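Local coordinates for protein alpha-L-rhamnosidase (Aspergillus terreus, PDB 6GSZ) that probably hydrolyses terminal non-reducing alpha-L-rhamnose residues from alpha-L-rhamnosides, and binds calcium ions, at residues A[157-160]-A[165-168]; A[168-173]-A[337-342]; A[257-262]-A[266-271]; A[309-314]-A[388-393]; A[451-456]-A[460-465]. All coordinates share one frame; numbering follows the deposited sequence.

Contact 1 (A[157-160]-A[165-168]); sequences YEAR and RVGD. With CA (calcium ion), chain B.
Arg165 reaches back across the strand that holds Glu158, and its side chain can be followed outward atom by atom. Arg165 CB lies near the guanidinium of Arg160, 3.8 Å from Arg160 NH1; that group, whose NE is paired with Asp163, also has the backbone N of Arg165 over one face, offset toward its rim. Arg165 CG passes Ala159 O, and CD approaches Glu158 OE2. With CG anti to the backbone N (chi1 -165°) and the chain extended as far as NE, the Arg165 side chain crosses that of Glu158 at about a right angle. Arg165 NE forms a salt bridge with Glu158 OE2 at 2.9 Å, meeting that oxygen from above the carboxylate plane, the two flat groups being turned 51° apart. At the tip, Arg165 NH1 donates to Gly167 O at 3.0 Å, while NH2 is bound to His169 O and to a water that makes a weak bond to Glu158 OE1.

This is the edge of an antiparallel sheet, strand 164-165 beside strand 156-161: Arg160 and Arg165 form a non-hydrogen-bonded pair, and just beyond it Val166 N donates almost straight to Ala159 O at 2.8 Å. Next to it Ala159 CB packs on Val166 CG2. A second water joins Ala159 N to Val166 O. Glu158 OE1 binds the calcium ion at 2.3 Å, sharing the metal with Ser392 and two waters.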
# COMPACT_ATOMS: atom_id res chain seq x y z
N TYR A 157 16.30 -10.96 4.19
CA TYR A 157 17.55 -10.87 4.93
C TYR A 157 17.43 -9.96 6.14
O TYR A 157 16.66 -8.99 6.17
CB TYR A 157 18.73 -10.43 4.05
CG TYR A 157 18.60 -9.00 3.65
CD1 TYR A 157 17.89 -8.63 2.52
CD2 TYR A 157 19.13 -7.98 4.46
CE1 TYR A 157 17.70 -7.29 2.20
CE2 TYR A 157 18.92 -6.64 4.17
CZ TYR A 157 18.20 -6.31 3.04
OH TYR A 157 17.97 -4.97 2.82
N GLU A 158 18.30 -10.21 7.12
CA GLU A 158 18.58 -9.31 8.22
C GLU A 158 20.10 -9.28 8.39
O GLU A 158 20.69 -10.33 8.69
CB GLU A 158 17.94 -9.77 9.52
CG GLU A 158 18.20 -8.87 10.70
CD GLU A 158 17.31 -9.19 11.90
OE1 GLU A 158 16.60 -10.23 11.89
OE2 GLU A 158 17.31 -8.40 12.84
N ALA A 159 20.73 -8.13 8.23
CA ALA A 159 22.17 -7.96 8.30
C ALA A 159 22.60 -7.27 9.59
O ALA A 159 21.90 -6.42 10.14
CB ALA A 159 22.70 -7.18 7.12
N ARG A 160 23.78 -7.69 10.08
CA ARG A 160 24.41 -7.10 11.26
C ARG A 160 25.88 -6.83 10.92
O ARG A 160 26.55 -7.68 10.31
CB ARG A 160 24.34 -8.04 12.47
CG ARG A 160 22.94 -8.53 12.82
CD ARG A 160 22.82 -9.35 14.09
NE ARG A 160 22.92 -8.45 15.23
CZ ARG A 160 21.93 -7.69 15.71
NH1 ARG A 160 20.73 -7.73 15.15
NH2 ARG A 160 22.15 -6.90 16.75
N ARG A 165 22.50 -4.10 14.18
CA ARG A 165 21.60 -4.30 13.07
C ARG A 165 21.84 -3.23 12.00
O ARG A 165 21.92 -2.05 12.32
CB ARG A 165 20.13 -4.30 13.52
CG ARG A 165 19.22 -4.88 12.43
CD ARG A 165 17.77 -4.75 12.77
NE ARG A 165 16.97 -5.67 11.97
CZ ARG A 165 16.47 -5.38 10.76
NH1 ARG A 165 16.81 -4.24 10.13
NH2 ARG A 165 15.62 -6.23 10.21
N VAL A 166 21.87 -3.64 10.73
CA VAL A 166 21.97 -2.71 9.62
C VAL A 166 20.57 -2.27 9.22
O VAL A 166 19.79 -3.04 8.75
CB VAL A 166 22.69 -3.30 8.40
CG1 VAL A 166 22.72 -2.34 7.23
CG2 VAL A 166 24.08 -3.79 8.79
N GLY A 167 20.32 -0.97 9.43
CA GLY A 167 19.05 -0.36 9.09
C GLY A 167 17.91 -0.84 9.95
O GLY A 167 18.08 -1.62 10.89
N ASP A 168 16.71 -0.41 9.57
CA ASP A 168 15.47 -0.72 10.29
C ASP A 168 14.39 -1.28 9.35
O ASP A 168 13.18 -1.22 9.64
CB ASP A 168 14.96 0.50 11.04
CG ASP A 168 14.65 1.69 10.15
OD1 ASP A 168 14.78 1.57 8.93
OD2 ASP A 168 14.27 2.74 10.72
CA CA B . 14.85 -10.63 13.36
O HOH W 1 14.28 -8.68 11.18
O HOH W 2 19.39 -5.70 7.62
O HOH W 3 16.39 -11.37 14.41
O HOH W 4 13.89 -10.24 15.34

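Contact 2 (A[168-173]-A[337-342]); sequences DHVMAP and VGWLRI
Val170 and Met171 meet the six-membered ring of Trp339 at its outer rim. Val170 comes from the opposite direction to the indole: its CB lies in the plane of the ring at the edge, and CG2 stands 3.8 Å from Trp339 CH2, approaching obliquely. Next to it Met171 CG sits near the ring plane, 4.2 Å from Trp339 CZ3. The sulfur follows at a longer range, with Met171 SD 5.5 Å from the centroid of the six-membered ring and 67° off its normal, an oblique Met-aromatic contact.

One step further out are the groups that set these side chains in place. The indole CG lies between the backbone N and the carbonyl carbon of Trp339 (chi1 53°), which swings the ring off its strand toward the 168-173 loop. Its rotation is fixed at the other end by NE1, which donates to Glu390. Ile420 and Val422 of the neighbouring strand 417-424 also touch the indole. On the loop side, backbone bonds from Val170 to Val309 and from Ala172 to Tyr157 tie the chain to two strands, while Met171 rests on Leu156 and Ile263.

The three touching residues are all buried and meet through carbon and sulfur. The contact therefore joins the loop after strand 164-165 to the concanavalin-like domain by apolar packing, with the one polar atom of the indole satisfied away from the loop.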
# COMPACT_ATOMS: atom_id res chain seq x y z
N ASP A 168 16.71 -0.41 9.57
CA ASP A 168 15.47 -0.72 10.29
C ASP A 168 14.39 -1.28 9.35
O ASP A 168 13.18 -1.22 9.64
CB ASP A 168 14.96 0.50 11.04
CG ASP A 168 14.65 1.69 10.15
OD1 ASP A 168 14.78 1.57 8.93
OD2 ASP A 168 14.27 2.74 10.72
N HIS A 169 14.81 -1.80 8.20
CA HIS A 169 13.90 -2.45 7.29
C HIS A 169 13.64 -3.89 7.75
O HIS A 169 14.61 -4.64 8.06
CB HIS A 169 14.41 -2.50 5.85
CG HIS A 169 14.81 -1.20 5.24
ND1 HIS A 169 15.07 -1.13 3.89
CD2 HIS A 169 15.11 0.01 5.77
CE1 HIS A 169 15.44 0.12 3.60
NE2 HIS A 169 15.50 0.83 4.73
N VAL A 170 12.39 -4.33 7.70
CA VAL A 170 12.05 -5.71 8.01
C VAL A 170 11.37 -6.31 6.79
O VAL A 170 10.97 -5.59 5.85
CB VAL A 170 11.19 -5.85 9.27
CG1 VAL A 170 11.96 -5.39 10.49
CG2 VAL A 170 9.87 -5.13 9.13
N MET A 171 11.23 -7.62 6.76
CA MET A 171 10.69 -8.34 5.59
C MET A 171 11.34 -7.85 4.28
O MET A 171 10.69 -7.69 3.25
CB MET A 171 9.17 -8.28 5.54
CG MET A 171 8.51 -8.82 6.81
SD MET A 171 8.88 -10.51 7.20
CE MET A 171 7.83 -11.35 6.03
N ALA A 172 12.66 -7.64 4.32
CA ALA A 172 13.42 -7.04 3.24
C ALA A 172 13.98 -8.11 2.33
O ALA A 172 14.49 -9.13 2.83
CB ALA A 172 14.54 -6.21 3.82
N PRO A 173 13.98 -7.94 0.99
CA PRO A 173 13.62 -6.73 0.25
C PRO A 173 12.16 -6.59 -0.15
O PRO A 173 11.83 -5.65 -0.88
CB PRO A 173 14.50 -6.89 -1.01
CG PRO A 173 14.44 -8.39 -1.28
CD PRO A 173 14.56 -8.95 0.11
N VAL A 337 -1.55 -5.99 12.05
CA VAL A 337 -0.69 -6.78 11.18
C VAL A 337 0.76 -6.54 11.58
O VAL A 337 1.20 -5.41 11.67
CB VAL A 337 -0.92 -6.48 9.69
CG1 VAL A 337 0.04 -7.27 8.82
CG2 VAL A 337 -2.35 -6.82 9.32
N GLY A 338 1.46 -7.65 11.88
CA GLY A 338 2.84 -7.66 12.31
C GLY A 338 3.10 -8.90 13.15
O GLY A 338 2.89 -9.98 12.68
N TRP A 339 3.55 -8.70 14.38
CA TRP A 339 3.98 -9.84 15.20
C TRP A 339 4.13 -9.37 16.65
O TRP A 339 3.92 -8.21 16.96
CB TRP A 339 5.27 -10.44 14.66
CG TRP A 339 6.41 -9.50 14.46
CD1 TRP A 339 7.16 -8.85 15.38
CD2 TRP A 339 6.91 -9.09 13.17
NE1 TRP A 339 8.12 -8.09 14.78
CE2 TRP A 339 7.99 -8.21 13.43
CE3 TRP A 339 6.55 -9.37 11.85
CZ2 TRP A 339 8.77 -7.71 12.41
CZ3 TRP A 339 7.32 -8.85 10.84
CH2 TRP A 339 8.41 -8.04 11.13
N LEU A 340 4.51 -10.31 17.52
CA LEU A 340 4.77 -9.98 18.93
C LEU A 340 6.25 -9.71 19.20
O LEU A 340 7.11 -10.20 18.50
CB LEU A 340 4.36 -11.16 19.81
CG LEU A 340 2.89 -11.54 19.75
CD1 LEU A 340 2.64 -12.76 20.62
CD2 LEU A 340 2.00 -10.35 20.16
N ARG A 341 6.49 -8.92 20.23
CA ARG A 341 7.79 -8.79 20.89
C ARG A 341 7.61 -9.25 22.33
O ARG A 341 6.68 -8.79 23.02
CB ARG A 341 8.30 -7.34 20.89
CG ARG A 341 9.64 -7.16 21.60
CD ARG A 341 10.10 -5.73 21.74
NE ARG A 341 9.34 -5.03 22.76
CZ ARG A 341 9.24 -3.69 22.88
NH1 ARG A 341 8.54 -3.16 23.88
NH2 ARG A 341 9.85 -2.90 22.01
N ILE A 342 8.46 -10.18 22.77
CA ILE A 342 8.35 -10.74 24.12
C ILE A 342 9.64 -10.43 24.86
O ILE A 342 10.70 -10.29 24.23
CB ILE A 342 8.05 -12.26 24.10
CG1 ILE A 342 9.21 -13.11 23.56
CG2 ILE A 342 6.72 -12.51 23.40
CD1 ILE A 342 8.93 -14.60 23.50

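Contact 3 (A[257-262]-A[266-271]); sequences PIISSE and GEEYDS. With CA (calcium ion), chain O.
Strands 260-262 and 266-270 run antiparallel at 167°, their axes 4.5 Å apart, and a classic beta bulge sets Ile259 and Ser260 together against Glu268, whose O accepts from both backbone nitrogens. Past the bulge, Asp270 N donates to Pro257 O at 2.8 Å. Pro257 CB lies over one face of Tyr269 in a CH-pi contact, 3.9 Å from the ring centroid, while Ile258 CG1 comes in at the ring edge. On the same face of the sheet as Tyr269, Ser261 OG donates to the anti lone pair of Glu267 OE1 at 2.7 Å.

Glu268 points to the other face, lies across Ile259 with Glu268 CG against Ile259 CB, and holds a calcium ion with both oxygens, OE1 at 2.4 Å and OE2 at 2.3 Å; two waters share the metal. Another water ties Ser260 OG to Glu268 OE1.

The hairpin is continued by strand 376-380, parallel to 266-270. At strand 387-389, Glu267 OE2 accepts from Trp389 NE1, and the Tyr269 and Trp389 rings meet, planes about 55° apart.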
# COMPACT_ATOMS: atom_id res chain seq x y z
N PRO A 257 19.51 -20.28 15.49
CA PRO A 257 18.37 -20.56 16.34
C PRO A 257 17.02 -20.65 15.61
O PRO A 257 16.07 -21.23 16.16
CB PRO A 257 18.38 -19.42 17.37
CG PRO A 257 19.07 -18.27 16.62
CD PRO A 257 20.12 -18.97 15.77
N ILE A 258 16.91 -19.99 14.45
CA ILE A 258 15.63 -20.13 13.75
C ILE A 258 15.58 -21.52 13.12
O ILE A 258 16.36 -21.81 12.21
CB ILE A 258 15.37 -19.01 12.72
CG1 ILE A 258 15.58 -17.60 13.28
CG2 ILE A 258 13.96 -19.18 12.16
CD1 ILE A 258 15.68 -16.52 12.22
N ILE A 259 14.60 -22.33 13.55
CA ILE A 259 14.38 -23.65 13.00
C ILE A 259 13.59 -23.56 11.69
O ILE A 259 13.90 -24.24 10.70
CB ILE A 259 13.66 -24.56 14.01
CG1 ILE A 259 14.41 -24.61 15.34
CG2 ILE A 259 13.46 -25.95 13.44
CD1 ILE A 259 15.87 -25.02 15.24
N SER A 260 12.53 -22.73 11.72
CA SER A 260 11.72 -22.49 10.53
C SER A 260 11.13 -21.09 10.67
O SER A 260 10.88 -20.65 11.77
CB SER A 260 10.65 -23.53 10.32
OG SER A 260 9.78 -23.55 11.42
N SER A 261 10.91 -20.44 9.54
CA SER A 261 10.23 -19.12 9.56
C SER A 261 9.53 -18.91 8.22
O SER A 261 10.21 -18.84 7.21
CB SER A 261 11.24 -18.02 9.88
OG SER A 261 10.56 -16.81 10.19
N GLU A 262 8.20 -18.92 8.27
CA GLU A 262 7.35 -19.04 7.08
C GLU A 262 6.28 -17.95 7.17
O GLU A 262 5.75 -17.72 8.23
CB GLU A 262 6.66 -20.40 7.03
CG GLU A 262 7.60 -21.57 7.11
CD GLU A 262 6.82 -22.85 7.10
OE1 GLU A 262 6.17 -23.15 6.06
OE2 GLU A 262 6.93 -23.60 8.13
N GLY A 266 4.33 -19.42 10.35
CA GLY A 266 4.97 -18.79 11.47
C GLY A 266 6.42 -19.24 11.64
O GLY A 266 7.03 -19.82 10.75
N GLU A 267 6.94 -18.95 12.82
CA GLU A 267 8.37 -19.13 13.12
C GLU A 267 8.54 -20.02 14.36
O GLU A 267 7.89 -19.79 15.40
CB GLU A 267 9.05 -17.79 13.40
CG GLU A 267 10.50 -17.96 13.83
CD GLU A 267 11.36 -16.71 13.73
OE1 GLU A 267 11.27 -16.02 12.66
OE2 GLU A 267 12.01 -16.38 14.76
N GLU A 268 9.44 -21.01 14.24
CA GLU A 268 9.94 -21.84 15.36
C GLU A 268 11.39 -21.39 15.62
O GLU A 268 12.23 -21.46 14.72
CB GLU A 268 9.86 -23.32 15.04
CG GLU A 268 10.47 -24.17 16.13
CD GLU A 268 10.39 -25.67 15.95
OE1 GLU A 268 9.69 -26.17 15.06
OE2 GLU A 268 11.04 -26.37 16.75
N TYR A 269 11.61 -20.89 16.84
CA TYR A 269 12.91 -20.36 17.26
C TYR A 269 13.36 -21.13 18.49
O TYR A 269 12.64 -21.14 19.49
CB TYR A 269 12.76 -18.87 17.56
CG TYR A 269 14.02 -18.13 17.87
CD1 TYR A 269 14.54 -18.09 19.15
CD2 TYR A 269 14.71 -17.44 16.88
CE1 TYR A 269 15.70 -17.37 19.44
CE2 TYR A 269 15.86 -16.73 17.16
CZ TYR A 269 16.37 -16.69 18.44
OH TYR A 269 17.52 -16.00 18.69
N ASP A 270 14.58 -21.65 18.44
CA ASP A 270 15.18 -22.38 19.58
C ASP A 270 16.35 -21.56 20.09
O ASP A 270 17.44 -21.63 19.52
CB ASP A 270 15.57 -23.81 19.23
CG ASP A 270 16.06 -24.61 20.42
OD1 ASP A 270 16.27 -24.00 21.51
OD2 ASP A 270 16.21 -25.86 20.22
N SER A 271 16.13 -20.80 21.17
CA SER A 271 17.16 -19.87 21.64
C SER A 271 18.40 -20.59 22.19
O SER A 271 19.46 -19.98 22.34
CB SER A 271 16.60 -18.91 22.69
OG SER A 271 16.28 -19.58 23.91
CA CA O . 9.78 -28.26 16.21
O HOH W 5 7.43 -22.57 10.51
O HOH W 6 9.54 -26.07 12.42
O HOH W 7 9.20 -30.48 16.92
O HOH W 8 11.73 -28.92 15.18

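Contact 4 (A[309-314]-A[388-393]); sequences VRRVAE and EWEPSF. With CA (calcium ion), chain B.
Glu390 meets Arg311 just after strand 387-389 ends at Trp389. Its CG is anti to the carbonyl carbon (chi1 -67°) and the rest of the chain is extended, which carries the carboxylate out toward strand 309-315. Arg311 comes from the opposite direction, bent at chi3 (72°) to present its guanidinium side-on. It pairs one nitrogen with each oxygen: Arg311 NE donates to Glu390 OE1 at 2.9 Å and Arg311 NH2 to Glu390 OE2 at 2.7 Å. Each oxygen uses its syn lone pair, and the two groups are nearly coplanar, 16° apart. OE1 has a second donor in the indole of Trp339, so the carboxylate is held from two strands of the same sheet. The backbone O of Glu390 takes a bond from a calcium-bound water at 2.9 Å.

Pro391 follows, packed on Trp339. Ser392 then turns its OG to the calcium ion at 2.4 Å, and its CB lies over the centre of the Phe393 ring. Glu267 accepts from the backbone N of Ser392.

Strands 309-315 and 387-389 are the two outermost strands of one antiparallel sheet, probably part of the concanavalin-like beta sandwich, so this bidentate salt bridge spans its face, beside a calcium site that Ser392 completes with Glu158.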
# COMPACT_ATOMS: atom_id res chain seq x y z
N VAL A 309 9.26 -1.79 4.25
CA VAL A 309 8.46 -2.30 5.37
C VAL A 309 9.26 -2.05 6.64
O VAL A 309 10.47 -2.38 6.70
CB VAL A 309 8.08 -3.78 5.18
CG1 VAL A 309 7.29 -4.31 6.37
CG2 VAL A 309 7.27 -3.95 3.88
N ARG A 310 8.61 -1.49 7.66
CA ARG A 310 9.22 -1.21 8.94
C ARG A 310 8.28 -1.63 10.06
O ARG A 310 7.08 -1.84 9.87
CB ARG A 310 9.53 0.28 9.11
CG ARG A 310 10.61 0.80 8.17
CD ARG A 310 11.27 2.07 8.71
NE ARG A 310 12.31 2.61 7.87
CZ ARG A 310 12.14 3.49 6.89
NH1 ARG A 310 10.93 4.02 6.66
NH2 ARG A 310 13.20 3.84 6.16
N ARG A 311 8.89 -1.72 11.25
CA ARG A 311 8.18 -1.75 12.49
C ARG A 311 7.74 -0.31 12.77
O ARG A 311 8.53 0.51 13.22
CB ARG A 311 9.08 -2.29 13.60
CG ARG A 311 9.67 -3.68 13.36
CD ARG A 311 10.93 -3.94 14.18
NE ARG A 311 10.67 -4.13 15.61
CZ ARG A 311 10.88 -3.23 16.57
NH1 ARG A 311 11.33 -2.00 16.26
NH2 ARG A 311 10.64 -3.57 17.83
N VAL A 312 6.50 -0.01 12.40
CA VAL A 312 6.05 1.37 12.36
C VAL A 312 5.61 1.84 13.75
O VAL A 312 5.80 3.03 14.08
CB VAL A 312 4.95 1.55 11.30
CG1 VAL A 312 4.35 2.92 11.28
CG2 VAL A 312 5.53 1.27 9.94
N ALA A 313 5.02 0.95 14.55
CA ALA A 313 4.50 1.30 15.86
C ALA A 313 4.45 0.07 16.76
O ALA A 313 4.46 -1.03 16.30
CB ALA A 313 3.11 1.91 15.72
N GLU A 314 4.35 0.34 18.05
CA GLU A 314 3.95 -0.58 19.06
C GLU A 314 2.44 -0.48 19.27
O GLU A 314 1.87 0.63 19.15
CB GLU A 314 4.66 -0.17 20.36
CG GLU A 314 4.46 -1.17 21.45
CD GLU A 314 5.16 -0.89 22.78
OE1 GLU A 314 6.08 -0.06 22.81
OE2 GLU A 314 4.76 -1.53 23.77
N GLU A 388 14.74 -11.42 24.89
CA GLU A 388 13.86 -10.64 24.06
C GLU A 388 13.82 -11.27 22.67
O GLU A 388 14.86 -11.66 22.12
CB GLU A 388 14.33 -9.20 23.99
CG GLU A 388 14.24 -8.51 25.32
CD GLU A 388 14.52 -7.02 25.26
OE1 GLU A 388 15.20 -6.59 24.31
OE2 GLU A 388 14.05 -6.31 26.15
N TRP A 389 12.61 -11.36 22.11
CA TRP A 389 12.44 -12.00 20.80
C TRP A 389 11.32 -11.33 20.04
O TRP A 389 10.27 -11.00 20.59
CB TRP A 389 12.21 -13.50 20.97
CG TRP A 389 11.82 -14.26 19.73
CD1 TRP A 389 12.67 -14.81 18.82
CD2 TRP A 389 10.50 -14.54 19.27
NE1 TRP A 389 11.96 -15.45 17.83
CE2 TRP A 389 10.62 -15.28 18.07
CE3 TRP A 389 9.21 -14.19 19.71
CZ2 TRP A 389 9.51 -15.72 17.37
CZ3 TRP A 389 8.11 -14.63 19.00
CH2 TRP A 389 8.27 -15.38 17.85
N GLU A 390 11.55 -11.28 18.73
CA GLU A 390 10.55 -11.05 17.71
C GLU A 390 10.87 -12.02 16.58
O GLU A 390 12.06 -12.30 16.34
CB GLU A 390 10.58 -9.63 17.12
CG GLU A 390 10.19 -8.54 18.08
CD GLU A 390 10.31 -7.11 17.56
OE1 GLU A 390 10.21 -6.86 16.31
OE2 GLU A 390 10.48 -6.24 18.42
N PRO A 391 9.87 -12.53 15.84
CA PRO A 391 10.16 -13.35 14.68
C PRO A 391 10.84 -12.52 13.59
O PRO A 391 10.71 -11.27 13.58
CB PRO A 391 8.81 -13.89 14.24
CG PRO A 391 7.83 -12.82 14.74
CD PRO A 391 8.43 -12.27 16.02
N SER A 392 11.46 -13.20 12.64
CA SER A 392 12.26 -12.56 11.60
C SER A 392 11.63 -12.60 10.22
O SER A 392 11.71 -11.59 9.48
CB SER A 392 13.63 -13.21 11.53
OG SER A 392 14.40 -12.92 12.69
N PHE A 393 11.00 -13.70 9.84
CA PHE A 393 10.59 -13.86 8.42
C PHE A 393 9.14 -14.33 8.28
O PHE A 393 8.76 -14.99 7.28
CB PHE A 393 11.53 -14.82 7.69
CG PHE A 393 12.98 -14.44 7.82
CD1 PHE A 393 13.46 -13.23 7.33
CD2 PHE A 393 13.89 -15.27 8.50
CE1 PHE A 393 14.79 -12.88 7.46
CE2 PHE A 393 15.22 -14.90 8.65
CZ PHE A 393 15.68 -13.72 8.11
CA CA B . 14.85 -10.63 13.36
O HOH W 4 13.89 -10.24 15.34
O HOH W 3 16.39 -11.37 14.41

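Contact 5 (A[451-456]-A[460-465]); sequences RGNFFS and DCPQRD. With BGC (beta-D-glucopyranose), chain C; EDO (1,2-ethanediol), chain D.
Gly452 and Asn453, at the end of helix 437-453, press on Pro462 and the Cys461 backbone. Gly452 O touches Pro462 CB at 3.6 Å, and Asn453 OD1 lies 3.0 Å from Cys461 CA and 3.6 Å from Pro462 CD. Pro462 rests against the last turn of the helix, with Val337 also touching it.

The polar bonds of the Asn453 amide lead elsewhere: OD1 accepts from Thr459, in the short link between the segments, and ND2 donates to Ser449 O and Asn760 O. These bonds fix the amide's rotation.

Within the loop, Gln463 OE1 takes the N-H of Arg464 at 2.8 Å, on a lone pair in the carbonyl plane. Arg464 also pairs with Glu466 and Glu740.

One bond reaches the ligand: glucose O1 lies 2.5 Å from Asp460 OD2, short enough for the exact distance to be doubtful. Arg464 NH2 comes within 3.1 Å of the same O1. Asp460 and Arg464 thus line part of the glucose-binding pocket in the six-hairpin, (alpha/alpha)6-barrel domain.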
# COMPACT_ATOMS: atom_id res chain seq x y z
N ARG A 451 -3.35 -0.07 6.52
CA ARG A 451 -2.07 -0.42 7.14
C ARG A 451 -1.78 -1.93 7.06
O ARG A 451 -0.65 -2.34 6.78
CB ARG A 451 -2.06 0.01 8.60
CG ARG A 451 -2.01 1.51 8.80
CD ARG A 451 -2.30 1.88 10.24
NE ARG A 451 -2.13 3.29 10.47
CZ ARG A 451 -2.46 3.92 11.61
NH1 ARG A 451 -3.17 3.28 12.55
NH2 ARG A 451 -2.11 5.19 11.77
N GLY A 452 -2.81 -2.76 7.23
CA GLY A 452 -2.56 -4.15 7.27
C GLY A 452 -2.19 -4.75 5.92
O GLY A 452 -1.55 -5.81 5.84
N ASN A 453 -2.65 -4.10 4.85
CA ASN A 453 -2.62 -4.62 3.51
C ASN A 453 -1.74 -3.82 2.54
O ASN A 453 -1.70 -4.16 1.34
CB ASN A 453 -4.02 -4.76 2.97
CG ASN A 453 -4.78 -5.88 3.64
OD1 ASN A 453 -4.43 -7.06 3.42
ND2 ASN A 453 -5.79 -5.56 4.45
N PHE A 454 -0.98 -2.84 3.02
CA PHE A 454 0.07 -2.20 2.22
C PHE A 454 1.39 -2.71 2.79
O PHE A 454 1.99 -2.09 3.64
CB PHE A 454 -0.10 -0.68 2.21
CG PHE A 454 -1.05 -0.16 1.15
CD1 PHE A 454 -2.39 -0.52 1.13
CD2 PHE A 454 -0.53 0.56 0.09
CE1 PHE A 454 -3.23 -0.04 0.12
CE2 PHE A 454 -1.38 1.02 -0.92
CZ PHE A 454 -2.70 0.66 -0.92
N PHE A 455 1.69 -3.96 2.42
CA PHE A 455 2.81 -4.72 3.03
C PHE A 455 3.69 -5.21 1.89
O PHE A 455 3.52 -6.38 1.48
CB PHE A 455 2.25 -5.89 3.84
CG PHE A 455 3.18 -6.48 4.88
CD1 PHE A 455 4.23 -7.33 4.51
CD2 PHE A 455 3.03 -6.18 6.22
CE1 PHE A 455 5.07 -7.87 5.46
CE2 PHE A 455 3.88 -6.73 7.17
CZ PHE A 455 4.89 -7.56 6.79
N SER A 456 4.52 -4.32 1.34
CA SER A 456 5.41 -4.49 0.12
C SER A 456 4.55 -4.35 -1.16
O SER A 456 4.94 -3.62 -2.05
CB SER A 456 6.29 -5.78 0.16
OG SER A 456 7.19 -5.74 -0.89
N ASP A 460 -4.80 -8.53 -0.69
CA ASP A 460 -6.18 -8.72 -0.38
C ASP A 460 -6.42 -8.83 1.13
O ASP A 460 -7.37 -8.29 1.68
CB ASP A 460 -6.78 -9.95 -1.06
CG ASP A 460 -6.14 -11.30 -0.70
OD1 ASP A 460 -4.89 -11.37 -0.56
OD2 ASP A 460 -6.93 -12.27 -0.60
N CYS A 461 -5.56 -9.62 1.80
CA CYS A 461 -5.68 -9.82 3.23
C CYS A 461 -4.32 -10.19 3.82
O CYS A 461 -3.41 -10.48 3.07
CB CYS A 461 -6.71 -10.89 3.59
SG CYS A 461 -6.39 -12.52 2.87
N PRO A 462 -4.14 -10.06 5.14
CA PRO A 462 -2.85 -10.28 5.78
C PRO A 462 -2.75 -11.50 6.68
O PRO A 462 -1.70 -11.67 7.26
CB PRO A 462 -2.80 -9.03 6.69
CG PRO A 462 -4.23 -8.88 7.18
CD PRO A 462 -5.09 -9.40 6.04
N GLN A 463 -3.79 -12.32 6.76
CA GLN A 463 -3.86 -13.33 7.85
C GLN A 463 -3.86 -14.77 7.34
O GLN A 463 -3.14 -15.58 7.93
CB GLN A 463 -5.05 -13.01 8.77
CG GLN A 463 -6.43 -13.43 8.28
CD GLN A 463 -6.91 -12.72 7.04
OE1 GLN A 463 -6.51 -13.05 5.93
NE2 GLN A 463 -7.79 -11.74 7.20
N ARG A 464 -4.64 -15.10 6.34
CA ARG A 464 -4.80 -16.46 5.88
C ARG A 464 -3.71 -16.81 4.86
O ARG A 464 -2.73 -16.10 4.68
CB ARG A 464 -6.22 -16.71 5.36
CG ARG A 464 -6.56 -16.00 4.05
CD ARG A 464 -8.03 -16.16 3.72
NE ARG A 464 -8.40 -15.51 2.49
CZ ARG A 464 -9.56 -14.89 2.26
NH1 ARG A 464 -10.54 -15.01 3.14
NH2 ARG A 464 -9.70 -14.17 1.14
N ASP A 465 -3.89 -17.98 4.24
CA ASP A 465 -2.97 -18.53 3.24
C ASP A 465 -3.21 -17.89 1.88
O ASP A 465 -3.50 -18.55 0.94
CB ASP A 465 -3.08 -20.05 3.19
CG ASP A 465 -4.47 -20.58 2.91
OD1 ASP A 465 -5.44 -19.77 2.92
OD2 ASP A 465 -4.60 -21.77 2.68
C2 BGC C . -9.82 -11.11 -3.26
C3 BGC C . -10.71 -11.09 -4.47
C4 BGC C . -10.77 -12.34 -5.31
C5 BGC C . -10.99 -13.42 -4.37
C6 BGC C . -11.10 -14.67 -5.21
C1 BGC C . -10.06 -12.39 -2.47
O1 BGC C . -9.31 -12.32 -1.27
O2 BGC C . -10.27 -10.19 -2.30
O3 BGC C . -10.19 -10.21 -5.32
O4 BGC C . -11.73 -12.38 -6.39
O5 BGC C . -9.99 -13.54 -3.30
O6 BGC C . -11.17 -15.80 -4.33
C1 EDO D . 7.23 -0.72 -2.67
O1 EDO D . 7.09 -1.98 -1.93
C2 EDO D . 7.89 0.41 -1.88
O2 EDO D . 6.92 1.29 -1.16

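In the fold
Contacts 1 to 4 cluster on one side of the chain's centre, while contact 5 lies nearer the centre. Contacts 2 and 4 nearly coincide, their centres 3 Å apart; their segments alternate along the chain, and strands 339-344 and 387-389 are neighbours in one sheet. Contact 1 runs into contact 2 through Asp168, and shares with contact 4 a calcium ion that bridges strand 156-161 and the loop after strand 387-389. Contact 3, nested in the loop that contact 2 closes, reaches contact 4 through Glu267. Contact 5 comes last, its centre about 13 Å from that of contact 2, where Val337 and Met171 pack on it, so the domain junction abuts the loop bordering the sugar pocket.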